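Local structure of ankyrin repeat and SAM domain-containing protein 4B (Mus musculus, 5F3X) at residues 26-31 with 44-49. The protein probably acts as a scaffold, recruiting partner proteins through ankyrin repeats, a sterile alpha motif (SAM) domain and a C-terminal PDZ-binding motif. Numbering follows the deposited sequence.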
ATOM      1  N   PRO B  26      27.007  -2.508  -9.062  1.00 54.40           N
ATOM      2  CA  PRO B  26      28.148  -1.705  -9.531  1.00 56.23           C
ATOM      3  C   PRO B  26      28.453  -1.846 -11.022  1.00 61.84           C
ATOM      4  O   PRO B  26      28.910  -0.864 -11.618  1.00 61.21           O
ATOM      5  CB  PRO B  26      29.312  -2.191  -8.654  1.00 52.10           C
ATOM      6  CG  PRO B  26      28.870  -3.475  -8.082  1.00 51.69           C
ATOM      7  CD  PRO B  26      27.392  -3.382  -7.936  1.00 53.32           C
ATOM      8  N   ILE B  27      28.207  -3.007 -11.652  1.00 65.21           N
ATOM      9  CA  ILE B  27      28.453  -3.116 -13.093  1.00 65.39           C
ATOM     10  C   ILE B  27      27.335  -2.444 -13.885  1.00 67.25           C
ATOM     11  O   ILE B  27      27.596  -1.748 -14.874  1.00 70.51           O
ATOM     12  CB  ILE B  27      28.653  -4.581 -13.534  1.00 65.06           C
ATOM     13  CG1 ILE B  27      28.958  -4.670 -15.038  1.00 68.71           C
ATOM     14  CG2 ILE B  27      27.415  -5.405 -13.300  1.00 63.93           C
ATOM     15  CD1 ILE B  27      30.409  -4.494 -15.450  1.00 67.51           C
ATOM     16  N   PHE B  28      26.079  -2.608 -13.466  1.00 63.32           N
ATOM     17  CA  PHE B  28      25.004  -1.916 -14.165  1.00 60.13           C
ATOM     18  C   PHE B  28      25.189  -0.409 -14.109  1.00 61.58           C
ATOM     19  O   PHE B  28      24.841   0.299 -15.059  1.00 63.66           O
ATOM     20  CB  PHE B  28      23.642  -2.286 -13.583  1.00 55.53           C
ATOM     21  CG  PHE B  28      23.174  -3.641 -13.968  1.00 55.29           C
ATOM     22  CD1 PHE B  28      24.062  -4.593 -14.420  1.00 57.82           C
ATOM     23  CD2 PHE B  28      21.841  -3.966 -13.891  1.00 58.81           C
ATOM     24  CE1 PHE B  28      23.627  -5.858 -14.785  1.00 59.65           C
ATOM     25  CE2 PHE B  28      21.401  -5.224 -14.251  1.00 61.14           C
ATOM     26  CZ  PHE B  28      22.295  -6.171 -14.702  1.00 60.19           C
ATOM     27  N   MET B  29      25.730   0.107 -13.018  1.00 61.64           N
ATOM     28  CA  MET B  29      25.885   1.551 -12.952  1.00 63.68           C
ATOM     29  C   MET B  29      27.029   2.025 -13.835  1.00 63.05           C
ATOM     30  O   MET B  29      26.922   3.072 -14.479  1.00 63.15           O
ATOM     31  CB  MET B  29      26.070   1.987 -11.504  1.00 65.98           C
ATOM     32  CG  MET B  29      24.757   1.954 -10.739  1.00 68.35           C
ATOM     33  SD  MET B  29      24.882   2.640  -9.090  1.00 72.31           S
ATOM     34  CE  MET B  29      25.882   1.381  -8.256  1.00 71.33           C
ATOM     35  N   ARG B  30      28.126   1.267 -13.902  1.00 63.80           N
ATOM     36  CA  ARG B  30      29.219   1.682 -14.772  1.00 63.10           C
ATOM     37  C   ARG B  30      28.767   1.683 -16.225  1.00 67.10           C
ATOM     38  O   ARG B  30      29.201   2.537 -17.010  1.00 73.11           O
ATOM     39  CB  ARG B  30      30.449   0.786 -14.564  1.00 59.55           C
ATOM     40  N   GLU B  31      27.864   0.772 -16.590  1.00 62.57           N
ATOM     41  CA  GLU B  31      27.304   0.747 -17.934  1.00 58.97           C
ATOM     42  C   GLU B  31      26.117   1.685 -18.086  1.00 58.39           C
ATOM     43  O   GLU B  31      25.497   1.707 -19.154  1.00 59.34           O
ATOM     44  CB  GLU B  31      26.900  -0.680 -18.323  1.00 60.13           C
ATOM     45  CG  GLU B  31      28.059  -1.665 -18.414  1.00 62.59           C
ATOM     46  CD  GLU B  31      29.042  -1.341 -19.531  1.00 66.54           C
ATOM     47  OE1 GLU B  31      28.648  -0.668 -20.518  1.00 67.97           O
ATOM     48  OE2 GLU B  31      30.220  -1.761 -19.419  1.00 67.13           O
ATOM     49  N   GLU B  44      21.877 -11.502 -25.173  1.00 47.73           N
ATOM     50  CA  GLU B  44      23.183 -11.172 -25.739  1.00 51.12           C
ATOM     51  C   GLU B  44      23.711  -9.837 -25.214  1.00 45.22           C
ATOM     52  O   GLU B  44      24.923  -9.689 -25.027  1.00 48.09           O
ATOM     53  CB  GLU B  44      23.162 -11.172 -27.269  1.00 54.53           C
ATOM     54  CG  GLU B  44      24.567 -10.873 -27.853  1.00 59.53           C
ATOM     55  CD  GLU B  44      24.586 -10.751 -29.384  1.00 69.59           C
ATOM     56  OE1 GLU B  44      23.501 -10.547 -29.985  1.00 73.76           O
ATOM     57  OE2 GLU B  44      25.688 -10.834 -29.986  1.00 71.52           O
ATOM     58  N   ASP B  45      22.830  -8.874 -24.931  1.00 82.91           N
ATOM     59  CA  ASP B  45      23.269  -7.651 -24.265  1.00 71.71           C
ATOM     60  C   ASP B  45      23.991  -7.969 -22.957  1.00 67.02           C
ATOM     61  O   ASP B  45      25.057  -7.408 -22.666  1.00 68.55           O
ATOM     62  CB  ASP B  45      22.069  -6.741 -24.009  1.00 70.28           C
ATOM     63  CG  ASP B  45      21.597  -6.028 -25.260  1.00 74.32           C
ATOM     64  OD1 ASP B  45      22.439  -5.425 -25.962  1.00 76.10           O
ATOM     65  OD2 ASP B  45      20.383  -6.086 -25.553  1.00 75.35           O
ATOM     66  N   LEU B  46      23.432  -8.891 -22.161  1.00 59.10           N
ATOM     67  CA  LEU B  46      24.021  -9.188 -20.862  1.00 57.48           C
ATOM     68  C   LEU B  46      25.271 -10.048 -20.980  1.00 62.14           C
ATOM     69  O   LEU B  46      26.127 -10.020 -20.084  1.00 64.05           O
ATOM     70  CB  LEU B  46      22.993  -9.865 -19.953  1.00 53.43           C
ATOM     71  CG  LEU B  46      21.759  -9.010 -19.637  1.00 52.94           C
ATOM     72  CD1 LEU B  46      20.691  -9.821 -18.940  1.00 42.22           C
ATOM     73  CD2 LEU B  46      22.147  -7.744 -18.855  1.00 43.84           C
ATOM     74  N   GLN B  47      25.380 -10.844 -22.053  1.00 67.06           N
ATOM     75  CA  GLN B  47      26.646 -11.502 -22.356  1.00 68.07           C
ATOM     76  C   GLN B  47      27.725 -10.490 -22.701  1.00 71.15           C
ATOM     77  O   GLN B  47      28.908 -10.737 -22.453  1.00 73.59           O
ATOM     78  CB  GLN B  47      26.491 -12.460 -23.528  1.00 70.34           C
ATOM     79  CG  GLN B  47      26.186 -13.891 -23.190  1.00 72.18           C
ATOM     80  CD  GLN B  47      26.136 -14.755 -24.443  1.00 75.23           C
ATOM     81  OE1 GLN B  47      27.112 -15.417 -24.782  1.00 78.27           O
ATOM     82  NE2 GLN B  47      25.004 -14.738 -25.139  1.00 74.63           N
ATOM     83  N   ASN B  48      27.347  -9.357 -23.293  1.00 74.80           N
ATOM     84  CA  ASN B  48      28.359  -8.387 -23.688  1.00 78.84           C
ATOM     85  C   ASN B  48      29.041  -7.760 -22.476  1.00 80.25           C
ATOM     86  O   ASN B  48      30.234  -7.438 -22.539  1.00 84.38           O
ATOM     87  CB  ASN B  48      27.742  -7.332 -24.605  1.00 82.78           C
ATOM     88  CG  ASN B  48      27.562  -7.843 -26.033  1.00 88.21           C
ATOM     89  OD1 ASN B  48      28.254  -8.770 -26.462  1.00 90.46           O
ATOM     90  ND2 ASN B  48      26.642  -7.236 -26.777  1.00 90.78           N
ATOM     91  N   ILE B  49      28.332  -7.621 -21.360  1.00 72.47           N
ATOM     92  CA  ILE B  49      28.934  -7.080 -20.147  1.00 68.85           C
ATOM     93  C   ILE B  49      29.433  -8.208 -19.260  1.00 66.55           C
ATOM     94  O   ILE B  49      29.642  -8.008 -18.060  1.00 69.46           O
ATOM     95  CB  ILE B  49      27.990  -6.124 -19.396  1.00 65.38           C
ATOM     96  CG1 ILE B  49      26.658  -6.797 -19.059  1.00 61.62           C
ATOM     97  CG2 ILE B  49      27.808  -4.841 -20.221  1.00 64.76           C
ATOM     98  CD1 ILE B  49      25.782  -5.988 -18.133  1.00 59.32           C
TER
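The backbone N of Glu31 donates a hydrogen bond of 3.1 Å to the carbonyl O of Ile27, and this last turn of helix 25-30 brings both side chains to the same partner, Ile49, at the end of segment 44-49. Ile49 takes part in three of the four residue contacts and divides its two branches between neighbours. Its CG1 lies between the backbone N and the carbonyl carbon (chi1 56°), and the extended branch beyond it brings CD1 to 4.0 Å from Phe28 CE1. The Phe28 ring meets this methyl obliquely, the Ile49 side chain lying roughly perpendicular to that of Phe28. On the other branch, Ile49 CG2 sits 3.7 Å from Glu31 CG and 3.8 Å from Glu31 CD, the two side chains running antiparallel alongside each other. A bend at the second torsion (chi2 -65°) places Glu31 CD there, and the carboxylate lies beside the methyl, with Glu31 OE2 4.0 Å from Ile49 CG2. Looser contacts complete the patch: Ile27 CD1 lies 4.4 Å from the carbonyl O of Ile49, and Phe28 CZ is equally far from Leu46 CD2. Beyond the interface the buried Phe28 also packs on Leu12 and Leu16 of helix 11-18, while Leu46 rests on Leu60 and Arg56 of helix 53-71. Two short helices of the five-helix SAM bundle are thus joined at the margin of its core. Van der Waals contact, mostly between hydrocarbon groups, joins the segments without hydrogen bonds or salt bridges between them, and the Glu31 carboxylate sets a charged group at the border of the apolar patch.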